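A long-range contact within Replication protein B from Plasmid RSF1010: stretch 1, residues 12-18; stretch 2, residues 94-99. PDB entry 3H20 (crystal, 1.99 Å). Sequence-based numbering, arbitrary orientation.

Stretch 1 12-18: RQLKAMG
Stretch 2 94-99: PALVVE

This is a small, purely van der Waals packing of a helix against a strand, in which one leucine supplies most of the strand's surface and no hydrogen bond crosses between the stretches. Residues 12-17 are helical, held by the hydrogen bonds Ala16 N to Arg12 O (3.0 Å) and Met17 N to Gln13 O (2.9 Å); Gly18 N keeps a 2.8 Å hydrogen bond to Leu14 O, but Gly18 leaves the helix at phi/psi 82/1, a positive phi that favours glycine. Residues 96-99 form an extended strand, entered through Ala95 at -77/-28. The two axes approach to 9.5 Å with their N-to-C directions 142° apart, nearer antiparallel than parallel, and the register is set by Ala16 and Leu96, whose CA atoms lie 6.4 Å apart.

Such closeness suits the small side chain of Ala16, which points toward the strand and places Ala16 CB 3.9 Å from Ala95 O and 4.1 Å from Leu96 CD2. Leu96 also points toward its partner, with chi1 p (56°) and chi2 between wells at 144°. Leu96 CD2 lies 3.7 Å from Met17 CG, and Leu96 CD1 lies 4.0 Å from the same Met17 CG and 3.8 Å from Gln13 CG. Met17 leaves its backbone sideways, with chi1 m, chi2 t and chi3 p.

Gln13 also starts sideways, but chi1 and chi2, both t, extend it so that its end comes nearer the strand, where Gln13 OE1 sits 3.9 Å from Val98 CG2. The side chain packs along Leu96 CD1, and its OE1 and NE2 are also hydrogen-bonded elsewhere in the structure. The strand's alternation completes the pattern: Leu96 and Val98 (chi1 t) point toward the helix, and Val97 and Glu99 stay out of reach. On the helix, Gln13, Ala16 and Met17 make the contact through i, i+3 and i+4 spacing, while Leu14 points away. Together the stretches bury 213 Å².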

ATOM      1  N   ARG A  12     -11.973  20.751  22.731  1.00 32.72           N
ATOM      2  CA  ARG A  12     -10.565  21.148  22.548  1.00 33.91           C
ATOM      3  C   ARG A  12      -9.843  20.358  21.463  1.00 33.01           C
ATOM      4  O   ARG A  12      -9.061  20.942  20.712  1.00 32.70           O
ATOM      5  CB  ARG A  12      -9.760  21.039  23.847  1.00 33.66           C
ATOM      6  CG  ARG A  12     -10.119  22.066  24.894  1.00 37.24           C
ATOM      7  CD  ARG A  12      -9.339  21.836  26.193  1.00 38.00           C
ATOM      8  NE  ARG A  12      -9.764  22.809  27.199  1.00 46.17           N
ATOM      9  CZ  ARG A  12      -9.290  22.895  28.440  1.00 49.90           C
ATOM     10  NH1 ARG A  12      -8.354  22.057  28.880  1.00 52.73           N
ATOM     11  NH2 ARG A  12      -9.755  23.836  29.251  1.00 52.30           N
ATOM     12  N   GLN A  13     -10.098  19.046  21.382  1.00 32.23           N
ATOM     13  CA  GLN A  13      -9.463  18.198  20.355  1.00 32.56           C
ATOM     14  C   GLN A  13      -9.899  18.587  18.935  1.00 32.74           C
ATOM     15  O   GLN A  13      -9.053  18.743  18.046  1.00 32.38           O
ATOM     16  CB  GLN A  13      -9.679  16.691  20.622  1.00 32.45           C
ATOM     17  CG  GLN A  13      -9.017  15.761  19.561  1.00 32.29           C
ATOM     18  CD  GLN A  13      -8.915  14.281  19.959  1.00 33.44           C
ATOM     19  OE1 GLN A  13      -9.109  13.903  21.126  1.00 32.69           O
ATOM     20  NE2 GLN A  13      -8.562  13.433  18.979  1.00 33.04           N
ATOM     21  N   LEU A  14     -11.209  18.750  18.728  1.00 32.15           N
ATOM     22  CA  LEU A  14     -11.747  19.224  17.434  1.00 33.32           C
ATOM     23  C   LEU A  14     -11.186  20.586  17.001  1.00 33.70           C
ATOM     24  O   LEU A  14     -10.868  20.778  15.820  1.00 34.82           O
ATOM     25  CB  LEU A  14     -13.289  19.279  17.437  1.00 32.81           C
ATOM     26  CG  LEU A  14     -14.064  17.998  17.798  1.00 33.13           C
ATOM     27  CD1 LEU A  14     -15.581  18.246  17.838  1.00 33.28           C
ATOM     28  CD2 LEU A  14     -13.736  16.848  16.856  1.00 34.14           C
ATOM     29  N   LYS A  15     -11.071  21.527  17.939  1.00 33.84           N
ATOM     30  CA  LYS A  15     -10.510  22.840  17.618  1.00 35.24           C
ATOM     31  C   LYS A  15      -9.048  22.715  17.209  1.00 34.84           C
ATOM     32  O   LYS A  15      -8.627  23.338  16.227  1.00 34.64           O
ATOM     33  CB  LYS A  15     -10.654  23.834  18.785  1.00 35.17           C
ATOM     34  CG  LYS A  15     -10.040  25.236  18.500  1.00 36.81           C
ATOM     35  CD  LYS A  15     -10.051  26.110  19.751  1.00 37.95           C
ATOM     36  CE  LYS A  15      -9.017  27.234  19.680  1.00 43.06           C
ATOM     37  NZ  LYS A  15      -9.160  28.147  20.851  1.00 45.03           N
ATOM     38  N   ALA A  16      -8.286  21.900  17.951  1.00 34.34           N
ATOM     39  CA  ALA A  16      -6.852  21.732  17.697  1.00 34.61           C
ATOM     40  C   ALA A  16      -6.616  21.032  16.359  1.00 34.73           C
ATOM     41  O   ALA A  16      -5.645  21.332  15.639  1.00 34.85           O
ATOM     42  CB  ALA A  16      -6.200  20.944  18.821  1.00 34.47           C
ATOM     43  N   MET A  17      -7.491  20.088  16.038  1.00 34.39           N
ATOM     44  CA  MET A  17      -7.443  19.408  14.736  1.00 34.74           C
ATOM     45  C   MET A  17      -7.843  20.382  13.630  1.00 35.74           C
ATOM     46  O   MET A  17      -7.224  20.415  12.569  1.00 36.21           O
ATOM     47  CB  MET A  17      -8.310  18.155  14.737  1.00 34.52           C
ATOM     48  CG  MET A  17      -7.703  16.994  15.567  1.00 34.01           C
ATOM     49  SD  MET A  17      -8.781  15.547  15.637  1.00 34.84           S
ATOM     50  CE  MET A  17      -8.393  14.764  14.067  1.00 34.90           C
ATOM     51  N   GLY A  18      -8.874  21.180  13.892  1.00 36.12           N
ATOM     52  CA  GLY A  18      -9.229  22.290  13.023  1.00 36.47           C
ATOM     53  C   GLY A  18     -10.063  21.988  11.793  1.00 36.74           C
ATOM     54  O   GLY A  18     -10.363  22.909  11.025  1.00 36.52           O
ATOM     55  N   PRO A  94       3.948  18.771  17.891  1.00 33.26           N
ATOM     56  CA  PRO A  94       2.581  18.261  17.738  1.00 33.00           C
ATOM     57  C   PRO A  94       1.555  19.389  17.726  1.00 32.98           C
ATOM     58  O   PRO A  94       1.687  20.351  18.484  1.00 32.39           O
ATOM     59  CB  PRO A  94       2.395  17.393  18.983  1.00 33.33           C
ATOM     60  CG  PRO A  94       3.769  16.943  19.330  1.00 34.21           C
ATOM     61  CD  PRO A  94       4.679  18.083  18.970  1.00 33.19           C
ATOM     62  N   ALA A  95       0.544  19.266  16.873  1.00 32.68           N
ATOM     63  CA  ALA A  95      -0.629  20.128  16.947  1.00 32.61           C
ATOM     64  C   ALA A  95      -1.558  19.701  18.078  1.00 32.72           C
ATOM     65  O   ALA A  95      -2.290  20.519  18.637  1.00 33.43           O
ATOM     66  CB  ALA A  95      -1.372  20.129  15.619  1.00 32.58           C
ATOM     67  N   LEU A  96      -1.526  18.414  18.409  1.00 32.66           N
ATOM     68  CA  LEU A  96      -2.130  17.925  19.643  1.00 32.78           C
ATOM     69  C   LEU A  96      -1.523  16.591  20.063  1.00 32.84           C
ATOM     70  O   LEU A  96      -1.001  15.848  19.231  1.00 32.54           O
ATOM     71  CB  LEU A  96      -3.645  17.786  19.479  1.00 32.77           C
ATOM     72  CG  LEU A  96      -4.124  16.905  18.324  1.00 34.27           C
ATOM     73  CD1 LEU A  96      -5.377  16.138  18.716  1.00 35.91           C
ATOM     74  CD2 LEU A  96      -4.368  17.741  17.077  1.00 35.15           C
ATOM     75  N   VAL A  97      -1.596  16.293  21.356  1.00 32.87           N
ATOM     76  CA  VAL A  97      -1.103  15.014  21.882  1.00 32.80           C
ATOM     77  C   VAL A  97      -2.219  14.338  22.675  1.00 32.77           C
ATOM     78  O   VAL A  97      -2.871  14.973  23.509  1.00 32.24           O
ATOM     79  CB  VAL A  97       0.143  15.217  22.801  1.00 33.19           C
ATOM     80  CG1 VAL A  97       0.626  13.877  23.413  1.00 32.85           C
ATOM     81  CG2 VAL A  97       1.293  15.876  22.029  1.00 33.67           C
ATOM     82  N   VAL A  98      -2.415  13.044  22.413  1.00 33.06           N
ATOM     83  CA  VAL A  98      -3.409  12.230  23.096  1.00 33.04           C
ATOM     84  C   VAL A  98      -2.714  11.046  23.788  1.00 33.11           C
ATOM     85  O   VAL A  98      -1.922  10.323  23.167  1.00 33.32           O
ATOM     86  CB  VAL A  98      -4.503  11.751  22.093  1.00 33.47           C
ATOM     87  CG1 VAL A  98      -5.373  10.636  22.689  1.00 34.01           C
ATOM     88  CG2 VAL A  98      -5.395  12.943  21.629  1.00 34.23           C
ATOM     89  N   GLU A  99      -2.990  10.870  25.077  1.00 33.20           N
ATOM     90  CA  GLU A  99      -2.505   9.703  25.821  1.00 33.43           C
ATOM     91  C   GLU A  99      -3.559   8.599  25.706  1.00 33.23           C
ATOM     92  O   GLU A  99      -4.671   8.735  26.216  1.00 32.89           O
ATOM     93  CB  GLU A  99      -2.243  10.061  27.286  1.00 33.21           C
ATOM     94  CG  GLU A  99      -1.517   8.956  28.108  1.00 34.38           C
ATOM     95  CD  GLU A  99      -0.918   9.483  29.420  1.00 35.82           C
ATOM     96  OE1 GLU A  99      -1.326  10.576  29.871  1.00 37.75           O
ATOM     97  OE2 GLU A  99      -0.048   8.795  30.016  1.00 39.41           O
TER